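Side-chain contacts in peroxisomal membrane protein PEX15 (Saccharomyces cerevisiae, PDB 5VXV), which tethers the AAA-ATPases PEX1 and PEX6 to the peroxisomal membrane, where their complex extracts the receptor PEX5: residues A[69-72]-A[73-76]; A[145-148]-A[149-153]. One frame throughout, in Å; residues are numbered along the deposited sequence.

Contact 1 of 2, residues A[69-72]-A[73-76]; sequences IFTL and DTPQ
T71 and T74 are the first and last residues of a type I beta turn that reverses the chain, the end-to-end directions of 69-72 and 73-76 lying 159° apart. The two threonines also meet through their side chains: the methyl CG2 of T74 reaches T71 CB at 3.7 Å, the two side chains crossing at about a right angle. Threonine suits both places because one branch packs while the other binds backbone. T71 OG1 is hydrogen-bonded to L67 O, in the last turn of helix 60-70. At T74, chi1 of 70° sets OG1 between the backbone N and the carbonyl carbon, where it acts as the N-cap of helix 75-86 by bonding C77 N, and it also bonds N68 O. A tight turn thus joins helix 60-70 to helix 75-86, one helix ending just before the next is capped. Within the turn, D73 runs alongside T71 and points the same way, its OD1 3.5 Å from T71 CG2; the carboxylate suits this exposed corner. L72, the second residue of the turn, is buried, as suits a leucine, and packs on C101 of helix 91-108 and on L122 and I125 of helix 112-136. Where the two helices flank the turn, I69 and Q76 cross nearly perpendicularly, the end methyl CD1 of I69 lying 4.2 Å from Q76 CB, an apolar touch that uses the aliphatic base of the glutamine.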
loop_
_atom_site.group_PDB
_atom_site.type_symbol
_atom_site.label_atom_id
_atom_site.label_comp_id
_atom_site.label_asym_id
_atom_site.label_seq_id
_atom_site.Cartn_x
_atom_site.Cartn_y
_atom_site.Cartn_z
ATOM N N ILE A 69 5.873 10.835 -6.381
ATOM C CA ILE A 69 5.472 10.585 -5.000
ATOM C C ILE A 69 5.612 9.111 -4.627
ATOM O O ILE A 69 5.826 8.792 -3.452
ATOM C CB ILE A 69 4.029 11.070 -4.766
ATOM C CG1 ILE A 69 3.882 12.553 -5.129
ATOM C CG2 ILE A 69 3.606 10.834 -3.318
ATOM C CD1 ILE A 69 4.818 13.491 -4.379
ATOM N N PHE A 70 5.486 8.193 -5.590
ATOM C CA PHE A 70 5.415 6.767 -5.280
ATOM C C PHE A 70 6.564 5.954 -5.868
ATOM O O PHE A 70 6.537 4.720 -5.781
ATOM C CB PHE A 70 4.079 6.188 -5.757
ATOM C CG PHE A 70 2.880 6.816 -5.101
ATOM C CD1 PHE A 70 2.727 6.775 -3.723
ATOM C CD2 PHE A 70 1.907 7.435 -5.859
ATOM C CE1 PHE A 70 1.630 7.348 -3.117
ATOM C CE2 PHE A 70 0.807 8.014 -5.258
ATOM C CZ PHE A 70 0.667 7.968 -3.883
ATOM N N THR A 71 7.565 6.599 -6.461
ATOM C CA THR A 71 8.784 5.920 -6.887
ATOM C C THR A 71 9.767 5.954 -5.723
ATOM O O THR A 71 10.130 7.033 -5.242
ATOM C CB THR A 71 9.372 6.578 -8.136
ATOM O OG1 THR A 71 8.432 6.483 -9.212
ATOM C CG2 THR A 71 10.669 5.897 -8.558
ATOM N N LEU A 72 10.207 4.770 -5.288
ATOM C CA LEU A 72 10.729 4.612 -3.932
ATOM C C LEU A 72 11.963 5.464 -3.664
ATOM O O LEU A 72 12.159 5.914 -2.529
ATOM C CB LEU A 72 11.041 3.138 -3.666
ATOM C CG LEU A 72 9.842 2.188 -3.696
ATOM C CD1 LEU A 72 10.294 0.752 -3.478
ATOM C CD2 LEU A 72 8.803 2.587 -2.652
ATOM N N ASP A 73 12.803 5.701 -4.667
ATOM C CA ASP A 73 14.088 6.348 -4.436
ATOM C C ASP A 73 14.103 7.828 -4.802
ATOM O O ASP A 73 15.179 8.435 -4.804
ATOM C CB ASP A 73 15.194 5.614 -5.197
ATOM C CG ASP A 73 14.890 5.465 -6.674
ATOM O OD1 ASP A 73 13.920 6.088 -7.153
ATOM O OD2 ASP A 73 15.632 4.728 -7.358
ATOM N N THR A 74 12.945 8.435 -5.102
ATOM C CA THR A 74 12.967 9.875 -5.328
ATOM C C THR A 74 12.999 10.619 -3.994
ATOM O O THR A 74 12.520 10.108 -2.978
ATOM C CB THR A 74 11.748 10.339 -6.124
ATOM O OG1 THR A 74 10.570 10.236 -5.313
ATOM C CG2 THR A 74 11.570 9.521 -7.396
ATOM N N PRO A 75 13.564 11.829 -3.970
ATOM C CA PRO A 75 13.497 12.625 -2.734
ATOM C C PRO A 75 12.075 12.854 -2.261
ATOM O O PRO A 75 11.814 12.828 -1.052
ATOM C CB PRO A 75 14.190 13.938 -3.129
ATOM C CG PRO A 75 15.076 13.573 -4.269
ATOM C CD PRO A 75 14.356 12.496 -5.017
ATOM N N GLN A 76 11.139 13.066 -3.189
ATOM C CA GLN A 76 9.764 13.368 -2.805
ATOM C C GLN A 76 9.076 12.150 -2.196
ATOM O O GLN A 76 8.290 12.283 -1.251
ATOM C CB GLN A 76 8.984 13.880 -4.017
ATOM C CG GLN A 76 9.564 15.146 -4.644
ATOM C CD GLN A 76 10.534 14.859 -5.783
ATOM O OE1 GLN A 76 11.261 13.866 -5.768
ATOM N NE2 GLN A 76 10.540 15.733 -6.782
#

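Contact 2 of 2, residues A[145-148]-A[149-153]; sequences GLQE and LIEIF
Two successive turns of helix 143-161 meet here, with residues three and four apart side by side, as in any alpha helix. The backbone hydrogen bonds run from L149 N to G145 O, I150 N to L146 O, E151 N to Q147 O and I152 N to E148 O, the last at 2.9 Å. On the partly exposed side, Q147 and E151 lie side by side and point the same way. NE2 of Q147 donates to E151 OE2 over 3.2 Å with an N-H...O angle of 159°. The acceptor lies close to the amide plane, yet the donor comes from above the carboxylate, the two planes standing 85° apart. Q147 reaches this far because its chain is fully extended, with CG opposite the backbone N (chi1 -180°). E151 OE2 also bonds S203 OG of helix 196-217, which gives this oxygen two partners. An alanine in place of Q147 would probably leave E151 OE2 without its amide donor and the carboxylate freer to turn, with S203 still holding it. E148 stretches out on another side, where OE1 bonds N95 ND2 of helix 91-108, while its CG lies 4.2 Å from CD1 of I152. The branched apolar residues suit the buried side: L149 and I150 both pack on I130 of helix 112-136, and I150 also on I200. There L146 CD1 lies 4.2 Å from L149 CD2 and equally 4.2 Å from I150 CG1.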
loop_
_atom_site.group_PDB
_atom_site.type_symbol
_atom_site.label_atom_id
_atom_site.label_comp_id
_atom_site.label_asym_id
_atom_site.label_seq_id
_atom_site.Cartn_x
_atom_site.Cartn_y
_atom_site.Cartn_z
ATOM N N GLY A 145 -6.155 -3.103 10.496
ATOM C CA GLY A 145 -5.143 -2.497 9.647
ATOM C C GLY A 145 -3.885 -3.338 9.554
ATOM O O GLY A 145 -3.250 -3.409 8.497
ATOM N N LEU A 146 -3.506 -3.987 10.658
ATOM C CA LEU A 146 -2.304 -4.816 10.653
ATOM C C LEU A 146 -2.507 -6.075 9.819
ATOM O O LEU A 146 -1.619 -6.460 9.050
ATOM C CB LEU A 146 -1.900 -5.169 12.085
ATOM C CG LEU A 146 -0.650 -6.041 12.238
ATOM C CD1 LEU A 146 0.539 -5.448 11.493
ATOM C CD2 LEU A 146 -0.316 -6.222 13.710
ATOM N N GLN A 147 -3.670 -6.724 9.938
ATOM C CA GLN A 147 -3.978 -7.838 9.046
ATOM C C GLN A 147 -3.849 -7.408 7.590
ATOM O O GLN A 147 -3.237 -8.108 6.776
ATOM C CB GLN A 147 -5.386 -8.380 9.309
ATOM C CG GLN A 147 -5.745 -9.555 8.394
ATOM C CD GLN A 147 -7.194 -9.988 8.497
ATOM O OE1 GLN A 147 -7.985 -9.397 9.228
ATOM N NE2 GLN A 147 -7.548 -11.025 7.748
ATOM N N GLU A 148 -4.419 -6.251 7.246
ATOM C CA GLU A 148 -4.355 -5.782 5.864
ATOM C C GLU A 148 -2.915 -5.553 5.430
ATOM O O GLU A 148 -2.536 -5.887 4.301
ATOM C CB GLU A 148 -5.174 -4.498 5.701
ATOM C CG GLU A 148 -5.222 -3.977 4.264
ATOM C CD GLU A 148 -6.081 -2.734 4.106
ATOM O OE1 GLU A 148 -5.716 -1.673 4.651
ATOM O OE2 GLU A 148 -7.130 -2.820 3.434
ATOM N N LEU A 149 -2.099 -4.975 6.313
ATOM C CA LEU A 149 -0.705 -4.695 5.982
ATOM C C LEU A 149 0.047 -5.978 5.645
ATOM O O LEU A 149 0.777 -6.044 4.647
ATOM C CB LEU A 149 -0.038 -3.962 7.147
ATOM C CG LEU A 149 1.470 -3.725 7.045
ATOM C CD1 LEU A 149 1.807 -2.871 5.831
ATOM C CD2 LEU A 149 1.985 -3.084 8.323
ATOM N N ILE A 150 -0.113 -7.015 6.468
ATOM C CA ILE A 150 0.591 -8.264 6.203
ATOM C C ILE A 150 0.073 -8.898 4.919
ATOM O O ILE A 150 0.841 -9.479 4.144
ATOM C CB ILE A 150 0.467 -9.224 7.401
ATOM C CG1 ILE A 150 0.962 -8.553 8.688
ATOM C CG2 ILE A 150 1.254 -10.504 7.137
ATOM C CD1 ILE A 150 2.399 -8.060 8.637
ATOM N N GLU A 151 -1.228 -8.780 4.658
ATOM C CA GLU A 151 -1.778 -9.403 3.461
ATOM C C GLU A 151 -1.363 -8.654 2.198
ATOM O O GLU A 151 -1.223 -9.273 1.138
ATOM C CB GLU A 151 -3.297 -9.521 3.595
ATOM C CG GLU A 151 -3.685 -10.558 4.652
ATOM C CD GLU A 151 -5.152 -10.929 4.638
ATOM O OE1 GLU A 151 -5.922 -10.311 3.873
ATOM O OE2 GLU A 151 -5.533 -11.846 5.401
ATOM N N ILE A 152 -1.120 -7.342 2.284
ATOM C CA ILE A 152 -0.494 -6.643 1.162
ATOM C C ILE A 152 0.884 -7.231 0.891
ATOM O O ILE A 152 1.233 -7.555 -0.249
ATOM C CB ILE A 152 -0.405 -5.131 1.437
ATOM C CG1 ILE A 152 -1.795 -4.498 1.462
ATOM C CG2 ILE A 152 0.453 -4.442 0.369
ATOM C CD1 ILE A 152 -1.808 -3.079 2.006
ATOM N N PHE A 153 1.692 -7.369 1.943
ATOM C CA PHE A 153 3.039 -7.901 1.783
ATOM C C PHE A 153 3.010 -9.268 1.111
ATOM O O PHE A 153 3.752 -9.518 0.155
ATOM C CB PHE A 153 3.726 -7.977 3.149
ATOM C CG PHE A 153 5.163 -8.416 3.086
ATOM C CD1 PHE A 153 5.491 -9.760 3.137
ATOM C CD2 PHE A 153 6.183 -7.485 2.985
ATOM C CE1 PHE A 153 6.809 -10.169 3.081
ATOM C CE2 PHE A 153 7.505 -7.890 2.930
ATOM C CZ PHE A 153 7.816 -9.232 2.976
#

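Contact 1 closes before contact 2 opens along the chain, and their centres lie 22 Å apart, with nearest atoms about 11 Å apart and no touch. The first joins helix 60-70 to helix 75-86, and its centre is 14 Å from the centre of the chain; the second lies within a single helix, 143-161, and its centre is only 9 Å from the chain centre. Both pack against helices 91-108 and 112-136, so the two places are held in one helical core without touching. This chain is one piece of PEX15, a largely helical and probably cytoplasmic part of the longer membrane protein.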